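Local coordinates for small TOPRIM domain protein (Geobacillus stearothermophilus, PDB 2FCJ) that is of unknown function but carries a Toprim fold, the domain that topoisomerases and primases use in nucleic acid strand cleavage and synthesis, at residues A77-A85 / H96-F106. Sequence-based numbering, arbitrary orientation.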
# COMPACT_ATOMS: atom_id res chain seq x y z
N ALA A 77 -3.73 -5.01 9.07
CA ALA A 77 -2.97 -4.31 8.05
C ALA A 77 -2.14 -3.21 8.67
O ALA A 77 -2.65 -2.38 9.43
CB ALA A 77 -3.91 -3.73 7.00
N GLU A 78 -0.85 -3.19 8.35
CA GLU A 78 0.06 -2.16 8.85
C GLU A 78 -0.01 -0.91 7.98
O GLU A 78 0.08 -0.99 6.75
CB GLU A 78 1.48 -2.71 8.82
CG GLU A 78 2.54 -1.79 9.36
CD GLU A 78 3.90 -2.45 9.37
OE1 GLU A 78 3.95 -3.69 9.24
OE2 GLU A 78 4.91 -1.73 9.52
N HIS A 79 -0.09 0.25 8.61
CA HIS A 79 -0.22 1.49 7.86
C HIS A 79 1.13 2.09 7.49
O HIS A 79 2.00 2.26 8.35
CB HIS A 79 -1.05 2.50 8.64
CG HIS A 79 -2.48 2.08 8.81
ND1 HIS A 79 -3.54 2.90 8.49
CD2 HIS A 79 -3.02 0.91 9.22
CE1 HIS A 79 -4.67 2.26 8.74
NE2 HIS A 79 -4.38 1.04 9.13
N LEU A 80 1.32 2.35 6.20
CA LEU A 80 2.51 3.04 5.69
C LEU A 80 2.12 4.43 5.27
O LEU A 80 0.99 4.67 4.85
CB LEU A 80 3.06 2.30 4.48
CG LEU A 80 3.55 0.89 4.75
CD1 LEU A 80 4.12 0.29 3.49
CD2 LEU A 80 4.59 0.92 5.86
N TYR A 81 3.04 5.37 5.43
CA TYR A 81 2.73 6.78 5.26
C TYR A 81 3.80 7.38 4.38
O TYR A 81 4.99 7.15 4.59
CB TYR A 81 2.74 7.49 6.62
CG TYR A 81 1.73 6.95 7.61
CD1 TYR A 81 0.44 7.44 7.66
CD2 TYR A 81 2.09 5.97 8.53
CE1 TYR A 81 -0.48 6.97 8.58
CE2 TYR A 81 1.17 5.45 9.41
CZ TYR A 81 -0.10 5.95 9.44
OH TYR A 81 -0.99 5.47 10.37
N ILE A 82 3.39 8.10 3.35
CA ILE A 82 4.27 9.08 2.77
C ILE A 82 4.33 10.34 3.62
O ILE A 82 3.51 10.54 4.53
CB ILE A 82 3.89 9.43 1.32
CG1 ILE A 82 2.46 9.95 1.26
CG2 ILE A 82 4.07 8.22 0.40
CD1 ILE A 82 2.23 10.86 0.08
N ASP A 83 5.35 11.15 3.37
CA ASP A 83 5.53 12.41 4.08
C ASP A 83 4.30 13.23 3.73
O ASP A 83 4.03 13.46 2.56
CB ASP A 83 6.79 13.08 3.53
CG ASP A 83 7.16 14.37 4.26
OD1 ASP A 83 6.31 14.96 4.95
OD2 ASP A 83 8.30 14.85 4.04
N ARG A 84 3.57 13.69 4.74
CA ARG A 84 2.34 14.41 4.44
C ARG A 84 2.65 15.72 3.70
O ARG A 84 1.75 16.35 3.14
CB ARG A 84 1.50 14.64 5.70
CG ARG A 84 2.17 15.52 6.73
CD ARG A 84 1.38 15.59 8.04
NE ARG A 84 1.48 14.38 8.84
CZ ARG A 84 2.44 14.15 9.74
NH1 ARG A 84 3.42 15.02 9.92
NH2 ARG A 84 2.43 13.02 10.44
N ALA A 85 3.94 16.05 3.59
CA ALA A 85 4.38 17.19 2.79
C ALA A 85 4.30 16.95 1.29
O ALA A 85 4.33 17.90 0.50
CB ALA A 85 5.80 17.62 3.20
N HIS A 96 11.12 8.78 -3.13
CA HIS A 96 10.52 8.89 -1.80
C HIS A 96 9.66 7.66 -1.55
O HIS A 96 9.75 7.03 -0.50
CB HIS A 96 9.69 10.19 -1.62
CG HIS A 96 8.93 10.24 -0.34
ND1 HIS A 96 9.54 10.34 0.90
CD2 HIS A 96 7.60 10.24 -0.09
CE1 HIS A 96 8.62 10.39 1.85
NE2 HIS A 96 7.43 10.32 1.27
N LEU A 97 8.84 7.28 -2.52
CA LEU A 97 8.03 6.07 -2.40
C LEU A 97 8.94 4.87 -2.18
O LEU A 97 8.68 4.03 -1.31
CB LEU A 97 7.24 5.90 -3.69
CG LEU A 97 6.33 4.69 -3.75
CD1 LEU A 97 5.36 4.66 -2.58
CD2 LEU A 97 5.58 4.64 -5.08
N ALA A 98 10.02 4.80 -2.95
CA ALA A 98 10.97 3.72 -2.78
C ALA A 98 11.53 3.68 -1.36
O ALA A 98 11.65 2.61 -0.77
CB ALA A 98 12.10 3.83 -3.80
N GLN A 99 11.87 4.85 -0.80
CA GLN A 99 12.39 4.89 0.56
C GLN A 99 11.35 4.51 1.62
O GLN A 99 11.69 3.86 2.61
CB GLN A 99 13.00 6.26 0.85
CG GLN A 99 14.28 6.52 0.05
CD GLN A 99 15.07 7.69 0.56
OE1 GLN A 99 14.65 8.39 1.49
NE2 GLN A 99 16.19 7.98 -0.10
N VAL A 100 10.10 4.92 1.42
CA VAL A 100 9.03 4.51 2.33
C VAL A 100 8.93 2.99 2.36
O VAL A 100 8.86 2.38 3.43
CB VAL A 100 7.70 5.15 1.94
CG1 VAL A 100 6.54 4.54 2.73
CG2 VAL A 100 7.76 6.65 2.19
N LEU A 101 8.98 2.38 1.19
CA LEU A 101 8.87 0.93 1.09
C LEU A 101 10.11 0.23 1.63
O LEU A 101 10.01 -0.80 2.30
CB LEU A 101 8.60 0.52 -0.35
CG LEU A 101 7.25 1.01 -0.87
CD1 LEU A 101 7.02 0.59 -2.31
CD2 LEU A 101 6.08 0.57 0.03
N LEU A 102 11.28 0.79 1.34
CA LEU A 102 12.52 0.25 1.86
C LEU A 102 12.55 0.29 3.38
O LEU A 102 13.03 -0.64 4.03
CB LEU A 102 13.69 1.04 1.30
CG LEU A 102 15.04 0.55 1.81
CD1 LEU A 102 15.33 -0.89 1.36
CD2 LEU A 102 16.12 1.51 1.33
N ARG A 103 12.08 1.39 3.96
CA ARG A 103 11.98 1.50 5.42
C ARG A 103 11.11 0.38 6.00
O ARG A 103 11.35 -0.10 7.10
CB ARG A 103 11.42 2.87 5.81
CG ARG A 103 11.29 3.11 7.31
CD ARG A 103 10.75 4.52 7.60
NE ARG A 103 9.48 4.78 6.94
CZ ARG A 103 8.92 5.98 6.83
NH1 ARG A 103 9.52 7.05 7.35
NH2 ARG A 103 7.75 6.13 6.21
N ALA A 104 10.09 -0.03 5.24
CA ALA A 104 9.22 -1.13 5.66
C ALA A 104 9.74 -2.51 5.23
O ALA A 104 9.02 -3.50 5.32
CB ALA A 104 7.80 -0.89 5.12
N ARG A 105 10.98 -2.57 4.76
CA ARG A 105 11.64 -3.84 4.44
C ARG A 105 11.21 -4.51 3.14
O ARG A 105 11.44 -5.70 2.95
CB ARG A 105 11.54 -4.82 5.62
CG ARG A 105 12.33 -4.37 6.84
CD ARG A 105 12.19 -5.34 8.00
NE ARG A 105 12.39 -4.68 9.29
CZ ARG A 105 11.42 -4.09 9.98
NH1 ARG A 105 10.18 -4.08 9.51
NH2 ARG A 105 11.69 -3.51 11.14
N PHE A 106 10.71 -3.72 2.18
CA PHE A 106 10.54 -4.19 0.83
C PHE A 106 11.84 -4.06 0.04
O PHE A 106 12.54 -3.02 0.12
CB PHE A 106 9.45 -3.38 0.14
CG PHE A 106 8.06 -3.67 0.64
CD1 PHE A 106 7.31 -4.68 0.06
CD2 PHE A 106 7.51 -2.96 1.69
CE1 PHE A 106 6.02 -4.95 0.49
CE2 PHE A 106 6.23 -3.27 2.14
CZ PHE A 106 5.50 -4.26 1.54
O HOH W 1 5.53 4.53 6.67
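Leu80, at the edge strand 78-80 of the parallel sheet, pushes its methyls against the C-terminal end of helix 94-103 and the residue just after it, and marks the tight end of the contact. Its CD2 lies 3.8 Å from Ala104 CB, while CD1 meets Leu101 CD2 at 4.0 Å, the two leucines crossing nearly at right angles. CG of Leu80 stands anti to the carbonyl carbon (chi1 -63°), which turns the branch toward the helix. Phe106, obliquely placed near CD1, packs edge-to-face on Tyr54 of the neighbouring strand. Beyond Leu80 the chain runs on along the helix: Val100 sets CG1 3.6 Å from Tyr81 O, and its CG2 lies over one face of the His96 imidazole, offset toward the rim, 4.4 Å from Ile82 CG2. A direct hydrogen bond joins the helix to the chain after the strand, from Asp83 N to His96 NE2, 3.1 Å long and practically straight (179°), the donor close to the ring plane. The imidazole gets there because CG of His96 is anti to its backbone N (chi1 172°), and Ile82 CB sits near the same ring edge. A leucine in place of His96 would probably leave Asp83 N without its acceptor. Solvent enters on the Arg103 side, where the fit is looser: a water accepts from Tyr81 N at 2.9 Å and, weakly, from Arg103 NH2, while the Tyr81 ring leads away from the helix. Asp83 OD1, accepting from Ala85 N, closes an Asx turn. Leucine, valine and alanine thus seat the helix against the sheet edge of this Toprim fold, whereas His96 ties down the chain leaving it; accepting at NE2 is consistent with a neutral imidazole whose proton is on ND1.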